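PDB 6JXG: beta-glucosidase, which probably hydrolyses terminal, non-reducing beta-D-glucosyl residues, releasing beta-D-glucose in cellulose breakdown, as a secreted glycoside hydrolase of family 3. Local coordinates for residues 287-290 / 291-294; 279-282 / 283-286. All coordinates share one frame; numbering follows the deposited sequence.

Interaction 1 (287-290 / 291-294); sequences RILA and SWYF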
loop_
_atom_site.group_PDB
_atom_site.type_symbol
_atom_site.label_atom_id
_atom_site.label_comp_id
_atom_site.label_asym_id
_atom_site.label_seq_id
_atom_site.Cartn_x
_atom_site.Cartn_y
_atom_site.Cartn_z
ATOM N N ARG A 287 25.760 -5.318 -6.611
ATOM C CA ARG A 287 24.521 -5.093 -5.883
ATOM C C ARG A 287 23.408 -6.086 -6.322
ATOM O O ARG A 287 22.725 -6.693 -5.492
ATOM C CB ARG A 287 24.064 -3.668 -6.069
ATOM C CG ARG A 287 24.898 -2.619 -5.312
ATOM C CD ARG A 287 24.541 -1.197 -5.683
ATOM N NE ARG A 287 25.218 -0.251 -4.810
ATOM C CZ ARG A 287 24.914 0.015 -3.534
ATOM N NH1 ARG A 287 23.851 -0.509 -2.965
ATOM N NH2 ARG A 287 25.691 0.863 -2.856
ATOM N N ILE A 288 23.209 -6.217 -7.630
ATOM C CA ILE A 288 22.207 -7.112 -8.220
ATOM C C ILE A 288 22.446 -8.565 -7.767
ATOM O O ILE A 288 21.538 -9.235 -7.255
ATOM C CB ILE A 288 22.238 -7.054 -9.763
ATOM C CG1 ILE A 288 21.888 -5.642 -10.232
ATOM C CG2 ILE A 288 21.236 -8.058 -10.363
ATOM C CD1 ILE A 288 22.289 -5.257 -11.629
ATOM N N LEU A 289 23.710 -8.977 -7.853
ATOM C CA LEU A 289 24.093 -10.338 -7.428
ATOM C C LEU A 289 23.960 -10.469 -5.901
ATOM O O LEU A 289 23.555 -11.510 -5.403
ATOM C CB LEU A 289 25.536 -10.693 -7.910
ATOM C CG LEU A 289 25.708 -10.744 -9.442
ATOM C CD1 LEU A 289 27.143 -11.162 -9.710
ATOM C CD2 LEU A 289 24.759 -11.729 -10.139
ATOM N N ALA A 290 24.338 -9.442 -5.135
ATOM C CA ALA A 290 24.204 -9.513 -3.689
ATOM C C ALA A 290 22.732 -9.825 -3.297
ATOM O O ALA A 290 22.478 -10.621 -2.406
ATOM C CB ALA A 290 24.656 -8.229 -3.041
ATOM N N SER A 291 21.798 -9.120 -3.897
ATOM C CA SER A 291 20.385 -9.302 -3.597
ATOM C C SER A 291 19.884 -10.711 -3.958
ATOM O O SER A 291 19.124 -11.353 -3.217
ATOM C CB SER A 291 19.603 -8.234 -4.360
ATOM O OG SER A 291 19.743 -6.952 -3.681
ATOM N N TRP A 292 20.359 -11.202 -5.087
ATOM C CA TRP A 292 20.148 -12.597 -5.535
ATOM C C TRP A 292 20.603 -13.627 -4.508
ATOM O O TRP A 292 19.819 -14.522 -4.092
ATOM C CB TRP A 292 20.857 -12.792 -6.890
ATOM C CG TRP A 292 20.628 -14.095 -7.604
ATOM C CD1 TRP A 292 19.438 -14.562 -8.054
ATOM C CD2 TRP A 292 21.615 -15.050 -8.017
ATOM N NE1 TRP A 292 19.613 -15.758 -8.697
ATOM C CE2 TRP A 292 20.941 -16.061 -8.707
ATOM C CE3 TRP A 292 23.013 -15.096 -7.956
ATOM C CZ2 TRP A 292 21.559 -17.123 -9.239
ATOM C CZ3 TRP A 292 23.636 -16.187 -8.495
ATOM C CH2 TRP A 292 22.894 -17.184 -9.135
ATOM N N TYR A 293 21.851 -13.473 -4.082
ATOM C CA TYR A 293 22.419 -14.348 -3.053
ATOM C C TYR A 293 21.763 -14.113 -1.709
ATOM O O TYR A 293 21.538 -15.067 -0.976
ATOM C CB TYR A 293 23.901 -14.111 -2.888
ATOM C CG TYR A 293 24.758 -14.636 -4.005
ATOM C CD1 TYR A 293 24.796 -15.992 -4.261
ATOM C CD2 TYR A 293 25.548 -13.808 -4.776
ATOM C CE1 TYR A 293 25.561 -16.513 -5.251
ATOM C CE2 TYR A 293 26.355 -14.344 -5.794
ATOM C CZ TYR A 293 26.335 -15.719 -5.995
ATOM O OH TYR A 293 27.060 -16.335 -7.009
ATOM N N PHE A 294 21.458 -12.845 -1.381
ATOM C CA PHE A 294 20.864 -12.506 -0.072
ATOM C C PHE A 294 19.574 -13.253 0.237
ATOM O O PHE A 294 19.434 -13.799 1.308
ATOM C CB PHE A 294 20.630 -10.983 0.072
ATOM C CG PHE A 294 20.092 -10.597 1.415
ATOM C CD1 PHE A 294 18.727 -10.543 1.650
ATOM C CD2 PHE A 294 20.948 -10.383 2.451
ATOM C CE1 PHE A 294 18.202 -10.249 2.912
ATOM C CE2 PHE A 294 20.457 -10.014 3.707
ATOM C CZ PHE A 294 19.043 -9.971 3.929
#
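Leu289 and Ala290 meet the residues that follow them, Ser291 to Phe294, mostly through backbone bonds, with the Tyr293 ring lying along the Leu289 carbonyl. Leu289 O takes the amide of Tyr293 at 2.9 Å from Tyr293 N, a nearly straight bond at 172°. Tyr293 has CG anti to its carbonyl carbon (chi1 -73°), which swings the ring back along the helix, so that its CD2 lies 3.1 Å from Leu289 O and its CE2 4.3 Å from Leu289 CB. Leu289 CD2 also comes obliquely within 4.4 Å of Trp292 CE3, a loose apolar touch, and CE3 itself sits 3.8 Å above the centre of the Tyr293 ring. Ala290 O accepts from Phe294 N at 2.7 Å, with a more bent angle of 148°. Ser291 N bonds to Arg287 O at 3.0 Å in the regular helical pattern, while the Ser291 hydroxyl is hydrogen-bonded to Ala195 O. Around this C-terminal end of helix 278-294, helix 7-17 packs on Leu289 and Ala290 through Ala13 and Tyr10, and Trp6 stacks on Phe294. Phe228 of strand 228-231 touches Ile288 and Ser291, and Gln151 of strand 151-157 meets Ser291 and Trp292.

Interaction 2 (279-282 / 283-286); sequences SRLD and DMVT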
loop_
_atom_site.group_PDB
_atom_site.type_symbol
_atom_site.label_atom_id
_atom_site.label_comp_id
_atom_site.label_asym_id
_atom_site.label_seq_id
_atom_site.Cartn_x
_atom_site.Cartn_y
_atom_site.Cartn_z
ATOM N N SER A 279 34.253 1.102 -12.253
ATOM C CA SER A 279 33.839 0.825 -10.897
ATOM C C SER A 279 32.300 0.967 -10.690
ATOM O O SER A 279 31.692 0.277 -9.819
ATOM C CB SER A 279 34.573 1.738 -9.938
ATOM O OG SER A 279 34.174 3.080 -10.178
ATOM N N ARG A 280 31.691 1.825 -11.487
ATOM C CA ARG A 280 30.250 2.076 -11.378
ATOM C C ARG A 280 29.496 0.854 -11.899
ATOM O O ARG A 280 28.594 0.308 -11.227
ATOM C CB ARG A 280 29.837 3.388 -12.084
ATOM C CG ARG A 280 28.301 3.737 -11.947
ATOM C CD ARG A 280 27.903 4.214 -10.544
ATOM N NE ARG A 280 27.431 3.126 -9.733
ATOM C CZ ARG A 280 26.236 2.528 -9.925
ATOM N NH1 ARG A 280 25.378 3.005 -10.801
ATOM N NH2 ARG A 280 25.893 1.494 -9.189
ATOM N N LEU A 281 29.888 0.370 -13.060
ATOM C CA LEU A 281 29.261 -0.914 -13.552
ATOM C C LEU A 281 29.509 -2.128 -12.613
ATOM O O LEU A 281 28.617 -2.949 -12.339
ATOM C CB LEU A 281 29.738 -1.259 -14.977
ATOM C CG LEU A 281 29.389 -2.595 -15.624
ATOM C CD1 LEU A 281 27.879 -2.789 -15.712
ATOM C CD2 LEU A 281 30.003 -2.658 -17.005
ATOM N N ASP A 282 30.725 -2.225 -12.098
ATOM C CA ASP A 282 31.080 -3.259 -11.160
ATOM C C ASP A 282 30.189 -3.155 -9.933
ATOM O O ASP A 282 29.729 -4.187 -9.424
ATOM C CB ASP A 282 32.546 -3.156 -10.739
ATOM C CG ASP A 282 33.517 -3.560 -11.874
ATOM O OD1 ASP A 282 33.086 -4.081 -12.918
ATOM O OD2 ASP A 282 34.754 -3.398 -11.687
ATOM N N ASP A 283 29.923 -1.936 -9.483
ATOM C CA ASP A 283 29.115 -1.713 -8.299
ATOM C C ASP A 283 27.674 -2.152 -8.585
ATOM O O ASP A 283 27.065 -2.818 -7.784
ATOM C CB ASP A 283 29.153 -0.254 -7.885
ATOM C CG ASP A 283 28.369 -0.001 -6.635
ATOM O OD1 ASP A 283 28.844 -0.391 -5.562
ATOM O OD2 ASP A 283 27.266 0.519 -6.733
ATOM N N MET A 284 27.177 -1.858 -9.768
ATOM C CA MET A 284 25.808 -2.239 -10.169
ATOM C C MET A 284 25.618 -3.737 -10.102
ATOM O O MET A 284 24.681 -4.242 -9.524
ATOM C CB MET A 284 25.547 -1.823 -11.606
ATOM C CG MET A 284 25.415 -0.373 -11.919
ATOM S SD MET A 284 25.250 -0.264 -13.750
ATOM C CE MET A 284 25.433 1.426 -14.126
ATOM N N VAL A 285 26.539 -4.471 -10.704
ATOM C CA VAL A 285 26.506 -5.927 -10.710
ATOM C C VAL A 285 26.678 -6.547 -9.376
ATOM O O VAL A 285 25.998 -7.532 -9.059
ATOM C CB VAL A 285 27.542 -6.480 -11.709
ATOM C CG1 VAL A 285 27.461 -8.007 -11.726
ATOM C CG2 VAL A 285 27.192 -5.977 -13.097
ATOM N N THR A 286 27.601 -6.006 -8.561
ATOM C CA THR A 286 27.789 -6.489 -7.243
ATOM C C THR A 286 26.479 -6.416 -6.440
ATOM O O THR A 286 26.138 -7.356 -5.755
ATOM C CB THR A 286 28.895 -5.736 -6.482
ATOM O OG1 THR A 286 30.146 -5.780 -7.207
ATOM C CG2 THR A 286 29.094 -6.332 -5.143
#
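Arg280 folds back over the next turn and presents its guanidinium to two residues in different ways. Asp283 OD2 lies at the edge, near the guanidinium plane, and takes NH2 of Arg280 at 3.0 Å on its anti lone pair, a salt bridge whose two planes stand 64° apart. Met284 instead crosses at about a right angle, its CG over one guanidinium face, 3.3 Å from Arg280 NH2. Bends at chi2 (73°) and chi3 bring the arginine's end back to the helix, where Asp248 and the carbonyls of Ala243 and Leu247 also hold it; Asp283 OD2 has a second cation in Arg287. A leucine in place of Arg280, having no guanidinium, would probably leave Asp248 short of a countercharge and Asp283 leaning on Arg287. Leu281 and Val285 lie side by side, while the Met284 side chain crosses Leu281 at about a right angle, its SD 4.1 Å from Leu281 CD1. Thr286 OG1 donates to Asp282 O at 2.8 Å, from the opposite face of the carbonyl plane to Thr286 N, which bonds to the same oxygen. With charged Arg280 and Asp283 set apart from apolar Leu281 and Val285, this is an amphipathic alpha-helix of the family 3 N-terminal domain, its apolar side against helices 22-29 and 265-272.

In the fold
Interactions 1 and 2 are consecutive pieces of one helix, 278-294, with centres 12 Å apart; residues 279-286 lead directly into 287-294. The charged groups of the two stretches join where Asp283 of interaction 2 faces Arg287 of interaction 1, and Arg287 NH1 goes on to reach the carbonyls of Phe225 and Gly227 just before strand 228-231. Helix 7-17 is a common neighbour: its Tyr10 bridges the two, touching Thr286 and Arg287. Interaction 2 is the more peripheral, its centre about 31 Å from the centre of the chain, against about 25 Å for that of interaction 1. The Met284 side chain is about 12 Å from a NAG, a glycan sugar attached to the protein rather than a substrate.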